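Local coordinates for HTH-type transcriptional regulator MmpR5 (PDB 4NB5), which is a homodimeric repressor that controls its own expression and that of MmpS-MmpL transport systems by binding directly to promoter regions, at residues L40-V45 with A57-A62. Sequence-based numbering, arbitrary orientation.
Sequences LGWLLV and ATALAA
Trp42 and Leu60 mark the nearest approach of the two backbones, their CA atoms 8.3 Å apart, so residues 40-45 of helix 34-45 and residues 57-62, which begin on helix 53-59, meet through side chains. On the side of residues 40-45 Trp42 alone makes the contact, meeting Ala59 and Leu60. Its CG lies anti to the backbone N (chi1 -177°), which carries the ring out toward residues 57-62, and the methyl of Ala59 sits over one face of the six-membered ring. Ala59 CB is 3.8 Å from the centroid of that ring and 22° off its normal, the geometry of a CH-pi contact displaced toward the rim; the closest ring atom, Trp42 CZ2, is 3.5 Å from Ala59 CB. The rotation of the indole is further defined at its polar edge, where Trp42 NE1 hydrogen-bonds to Gln51 OE1. Leu60 meets the base of the same side chain, with Leu60 CD2 4.2 Å from Trp42 CB, while it also packs on Leu35 and Leu39 of helix 34-45. Just beyond, the chain leaves its helix in a Schellman motif: Ala61 has positive phi (53°), Ala62 N bonds to Ala57 O at 2.9 Å, and Ala61 N bonds weakly to Thr58 O at 3.3 Å. The contact thus joins the first helix of the inferred helix-turn-helix, at the turn before helix 64-77, to helix 34-45, an arrangement characteristic of the winged helix-turn-helix domain of MarR-type regulators.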
loop_
_atom_site.group_PDB
_atom_site.type_symbol
_atom_site.label_atom_id
_atom_site.label_comp_id
_atom_site.label_asym_id
_atom_site.label_seq_id
_atom_site.Cartn_x
_atom_site.Cartn_y
_atom_site.Cartn_z
ATOM N N LEU B 40 10.924 -5.284 -13.808
ATOM C CA LEU B 40 9.664 -5.978 -13.594
ATOM C C LEU B 40 9.544 -7.143 -14.572
ATOM O O LEU B 40 9.168 -8.246 -14.194
ATOM C CB LEU B 40 8.486 -5.020 -13.747
ATOM C CG LEU B 40 7.096 -5.641 -13.569
ATOM C CD1 LEU B 40 6.962 -6.343 -12.227
ATOM C CD2 LEU B 40 6.009 -4.595 -13.723
ATOM N N GLY B 41 9.874 -6.898 -15.836
ATOM C CA GLY B 41 9.843 -7.955 -16.828
ATOM C C GLY B 41 10.743 -9.128 -16.458
ATOM O O GLY B 41 10.341 -10.287 -16.556
ATOM N N TRP B 42 11.966 -8.830 -16.040
ATOM C CA TRP B 42 12.893 -9.867 -15.623
ATOM C C TRP B 42 12.321 -10.691 -14.463
ATOM O O TRP B 42 12.387 -11.917 -14.471
ATOM C CB TRP B 42 14.244 -9.262 -15.230
ATOM C CG TRP B 42 15.269 -10.296 -14.863
ATOM C CD1 TRP B 42 15.674 -10.634 -13.607
ATOM C CD2 TRP B 42 16.023 -11.122 -15.766
ATOM N NE1 TRP B 42 16.633 -11.619 -13.669
ATOM C CE2 TRP B 42 16.858 -11.934 -14.976
ATOM C CE3 TRP B 42 16.071 -11.239 -17.155
ATOM C CZ2 TRP B 42 17.735 -12.861 -15.542
ATOM C CZ3 TRP B 42 16.943 -12.168 -17.711
ATOM C CH2 TRP B 42 17.759 -12.966 -16.902
ATOM N N LEU B 43 11.744 -10.027 -13.466
ATOM C CA LEU B 43 11.234 -10.755 -12.298
ATOM C C LEU B 43 9.978 -11.561 -12.609
ATOM O O LEU B 43 9.583 -12.429 -11.829
ATOM C CB LEU B 43 10.996 -9.794 -11.127
ATOM C CG LEU B 43 12.280 -9.240 -10.511
ATOM C CD1 LEU B 43 11.979 -8.091 -9.578
ATOM C CD2 LEU B 43 13.042 -10.334 -9.760
ATOM N N LEU B 44 9.359 -11.287 -13.753
ATOM C CA LEU B 44 8.224 -12.066 -14.228
ATOM C C LEU B 44 8.630 -13.376 -14.911
ATOM O O LEU B 44 7.828 -14.295 -15.000
ATOM C CB LEU B 44 7.401 -11.231 -15.210
ATOM C CG LEU B 44 6.392 -10.324 -14.517
ATOM C CD1 LEU B 44 6.057 -9.142 -15.397
ATOM C CD2 LEU B 44 5.133 -11.070 -14.175
ATOM N N VAL B 45 9.866 -13.459 -15.399
ATOM C CA VAL B 45 10.272 -14.619 -16.193
ATOM C C VAL B 45 11.518 -15.331 -15.687
ATOM O O VAL B 45 11.836 -16.411 -16.169
ATOM C CB VAL B 45 10.526 -14.247 -17.672
ATOM C CG1 VAL B 45 9.241 -13.772 -18.325
ATOM C CG2 VAL B 45 11.621 -13.199 -17.788
ATOM N N ALA B 57 21.661 -6.726 -11.444
ATOM C CA ALA B 57 22.530 -5.761 -12.096
ATOM C C ALA B 57 23.247 -6.409 -13.275
ATOM O O ALA B 57 23.404 -5.791 -14.320
ATOM C CB ALA B 57 23.533 -5.200 -11.110
ATOM N N THR B 58 23.666 -7.661 -13.105
ATOM C CA THR B 58 24.394 -8.370 -14.154
ATOM C C THR B 58 23.497 -8.659 -15.359
ATOM O O THR B 58 23.858 -8.370 -16.502
ATOM C CB THR B 58 24.981 -9.690 -13.625
ATOM O OG1 THR B 58 25.997 -9.403 -12.661
ATOM C CG2 THR B 58 25.592 -10.504 -14.753
ATOM N N ALA B 59 22.320 -9.209 -15.084
ATOM C CA ALA B 59 21.382 -9.625 -16.125
ATOM C C ALA B 59 20.917 -8.452 -16.983
ATOM O O ALA B 59 20.719 -8.597 -18.197
ATOM C CB ALA B 59 20.178 -10.313 -15.486
ATOM N N LEU B 60 20.735 -7.300 -16.347
ATOM C CA LEU B 60 20.170 -6.122 -17.005
ATOM C C LEU B 60 21.233 -5.103 -17.431
ATOM O O LEU B 60 20.903 -4.021 -17.916
ATOM C CB LEU B 60 19.150 -5.457 -16.069
ATOM C CG LEU B 60 17.980 -6.364 -15.692
ATOM C CD1 LEU B 60 17.064 -5.699 -14.661
ATOM C CD2 LEU B 60 17.198 -6.755 -16.939
ATOM N N ALA B 61 22.506 -5.447 -17.250
ATOM C CA ALA B 61 23.591 -4.538 -17.600
ATOM C C ALA B 61 23.365 -3.186 -16.930
ATOM O O ALA B 61 23.492 -2.140 -17.562
ATOM C CB ALA B 61 23.685 -4.373 -19.111
ATOM N N ALA B 62 23.019 -3.225 -15.647
ATOM C CA ALA B 62 22.679 -2.018 -14.910
ATOM C C ALA B 62 23.622 -1.783 -13.732
ATOM O O ALA B 62 24.350 -2.686 -13.308
ATOM C CB ALA B 62 21.236 -2.098 -14.424
#